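Local coordinates for glycinin A3B4 subunit (PDB 2D5F), which serves as an 11S seed storage globulin of soybean, built from cupin domains and assembling through trimers into hexamers, at the interface of chains A and B. Coordinates in Å, arbitrary orientation; residue numbers count along the deposited sequence, not the author numbering. Chains: chain A/B, glycinin A3B4 subunit.

The interface of chains A and B. Residues chain A 344-347, 486, 490, 492; chain B 90-92, 247.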
loop_
_atom_site.group_PDB
_atom_site.type_symbol
_atom_site.label_atom_id
_atom_site.label_comp_id
_atom_site.label_asym_id
_atom_site.label_seq_id
_atom_site.Cartn_x
_atom_site.Cartn_y
_atom_site.Cartn_z
ATOM N N TYR A 344 9.584 7.377 30.161
ATOM C CA TYR A 344 9.467 7.366 31.620
ATOM C C TYR A 344 10.739 7.732 32.368
ATOM O O TYR A 344 11.825 7.243 32.070
ATOM C CB TYR A 344 8.993 5.985 32.094
ATOM C CG TYR A 344 8.849 5.833 33.601
ATOM C CD1 TYR A 344 9.438 4.758 34.270
ATOM C CD2 TYR A 344 8.088 6.733 34.349
ATOM C CE1 TYR A 344 9.274 4.578 35.644
ATOM C CE2 TYR A 344 7.911 6.562 35.723
ATOM C CZ TYR A 344 8.507 5.484 36.363
ATOM O OH TYR A 344 8.337 5.309 37.719
ATOM N N ASN A 345 10.571 8.617 33.343
ATOM C CA ASN A 345 11.639 9.080 34.228
ATOM C C ASN A 345 10.894 9.113 35.557
ATOM O O ASN A 345 10.069 9.996 35.783
ATOM C CB ASN A 345 12.093 10.492 33.847
ATOM C CG ASN A 345 13.128 11.065 34.816
ATOM O OD1 ASN A 345 13.255 10.610 35.959
ATOM N ND2 ASN A 345 13.854 12.085 34.367
ATOM N N PRO A 346 11.161 8.137 36.445
ATOM C CA PRO A 346 10.503 8.049 37.756
ATOM C C PRO A 346 10.486 9.326 38.583
ATOM O O PRO A 346 9.660 9.470 39.475
ATOM C CB PRO A 346 11.266 6.918 38.454
ATOM C CG PRO A 346 12.640 7.038 37.868
ATOM C CD PRO A 346 12.327 7.236 36.393
ATOM N N LYS A 347 11.382 10.258 38.292
ATOM C CA LYS A 347 11.424 11.497 39.051
ATOM C C LYS A 347 10.777 12.665 38.325
ATOM O O LYS A 347 10.619 13.743 38.900
ATOM C CB LYS A 347 12.872 11.864 39.391
ATOM C CG LYS A 347 13.544 10.934 40.388
ATOM C CD LYS A 347 14.934 11.446 40.750
ATOM C CE LYS A 347 15.574 10.595 41.837
ATOM N NZ LYS A 347 14.702 10.535 43.047
ATOM N N ASN A 486 19.828 13.933 31.983
ATOM C CA ASN A 486 19.139 12.790 31.409
ATOM C C ASN A 486 18.976 13.152 29.940
ATOM O O ASN A 486 18.936 14.331 29.587
ATOM C CB ASN A 486 17.776 12.572 32.081
ATOM C CG ASN A 486 16.921 13.821 32.099
ATOM O OD1 ASN A 486 17.253 14.806 32.760
ATOM N ND2 ASN A 486 15.812 13.789 31.371
ATOM N N LEU A 490 11.567 14.163 29.434
ATOM C CA LEU A 490 11.021 14.353 30.774
ATOM C C LEU A 490 12.176 14.687 31.719
ATOM O O LEU A 490 13.057 13.855 31.961
ATOM C CB LEU A 490 10.294 13.085 31.221
ATOM C CG LEU A 490 9.059 12.720 30.378
ATOM C CD1 LEU A 490 8.655 11.270 30.624
ATOM C CD2 LEU A 490 7.915 13.658 30.710
ATOM N N ASN A 492 13.687 16.222 35.495
ATOM C CA ASN A 492 13.487 16.455 36.920
ATOM C C ASN A 492 14.472 17.569 37.305
ATOM O O ASN A 492 15.660 17.323 37.525
ATOM C CB ASN A 492 13.759 15.170 37.712
ATOM C CG ASN A 492 15.107 14.550 37.387
ATOM O OD1 ASN A 492 15.377 14.176 36.242
ATOM N ND2 ASN A 492 15.961 14.437 38.400
ATOM N N GLU B 90 14.486 6.015 31.603
ATOM C CA GLU B 90 15.738 6.379 32.254
ATOM C C GLU B 90 15.536 6.746 33.715
ATOM O O GLU B 90 14.483 7.247 34.110
ATOM C CB GLU B 90 16.422 7.524 31.499
ATOM C CG GLU B 90 15.608 8.793 31.407
ATOM C CD GLU B 90 16.259 9.838 30.518
ATOM O OE1 GLU B 90 15.660 10.917 30.342
ATOM O OE2 GLU B 90 17.363 9.580 29.992
ATOM N N LYS B 91 16.556 6.475 34.514
ATOM C CA LYS B 91 16.506 6.760 35.936
ATOM C C LYS B 91 17.736 7.558 36.343
ATOM O O LYS B 91 18.858 7.064 36.259
ATOM C CB LYS B 91 16.456 5.447 36.713
ATOM C CG LYS B 91 16.351 5.599 38.217
ATOM C CD LYS B 91 16.305 4.229 38.868
ATOM C CE LYS B 91 16.148 4.318 40.373
ATOM N NZ LYS B 91 16.111 2.954 40.985
ATOM N N PRO B 92 17.544 8.816 36.761
ATOM C CA PRO B 92 18.679 9.648 37.179
ATOM C C PRO B 92 19.295 9.100 38.469
ATOM O O PRO B 92 18.589 8.561 39.324
ATOM C CB PRO B 92 18.044 11.021 37.384
ATOM C CG PRO B 92 16.895 11.009 36.414
ATOM C CD PRO B 92 16.324 9.629 36.628
ATOM N N ILE B 247 13.512 -0.284 35.539
ATOM C CA ILE B 247 12.769 0.965 35.533
ATOM C C ILE B 247 11.383 0.703 34.956
ATOM O O ILE B 247 11.259 0.149 33.860
ATOM C CB ILE B 247 13.475 2.023 34.673
ATOM C CG1 ILE B 247 14.919 2.200 35.154
ATOM C CG2 ILE B 247 12.735 3.347 34.765
ATOM C CD1 ILE B 247 15.772 3.036 34.227
HETATM O O HOH W 1 12.776 11.552 30.062
#
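B:Pro92 turns the CD-CG edge of its ring obliquely toward the oxygen end of the A:Asn345 amide, from above one face of it, and so illustrates how an apolar group can be set against a polar one whose hydrogen bonds are met within its own chain. CD of B:Pro92 comes 3.3 Å from the amide oxygen OD1 of A:Asn345, and CG rests beside OD1 of A:Asn492, whose side chain runs past the ring in the opposite direction. That A:Asn345 amide is pinned at both ends: OD1 takes the backbone N of A:Lys347 from above the carbonyl plane, while ND2 donates to the backbone O of A:Leu490 and to OD1 of A:Asn492, at 3.1 and 3.2 Å. These bonds fix its rotation.

B:Glu90 grips by backbone and side chain together. N of B:Glu90 donates to O of A:Tyr344 at 3.0 Å, nearly in line with the carbonyl. CG lies between the backbone N and the carbonyl carbon (chi1 60°), and the extended chain beyond carries the carboxylate to A:Asn486. ND2 of A:Asn486 donates to OE1 of B:Glu90 at 3.1 Å from above the carboxylate plane, the two flat groups standing 76° apart. A water 3.0 Å from OE1 of B:Glu90 ties the same oxygen to the backbone N and O of A:Leu490.

A:Pro346 packs beside the backbone carbonyl of B:Glu90, its CG meeting CG of the extended B:Lys91 at about a right angle. CG2 of B:Ile247 packs 3.6 Å from CD1 of A:Tyr344.

In the fold, strand 89-92 of chain B lies against strand 343-345 and the C-terminal segment around strand 490-491 of chain A, part of a two-fold symmetric interface within the hexamer.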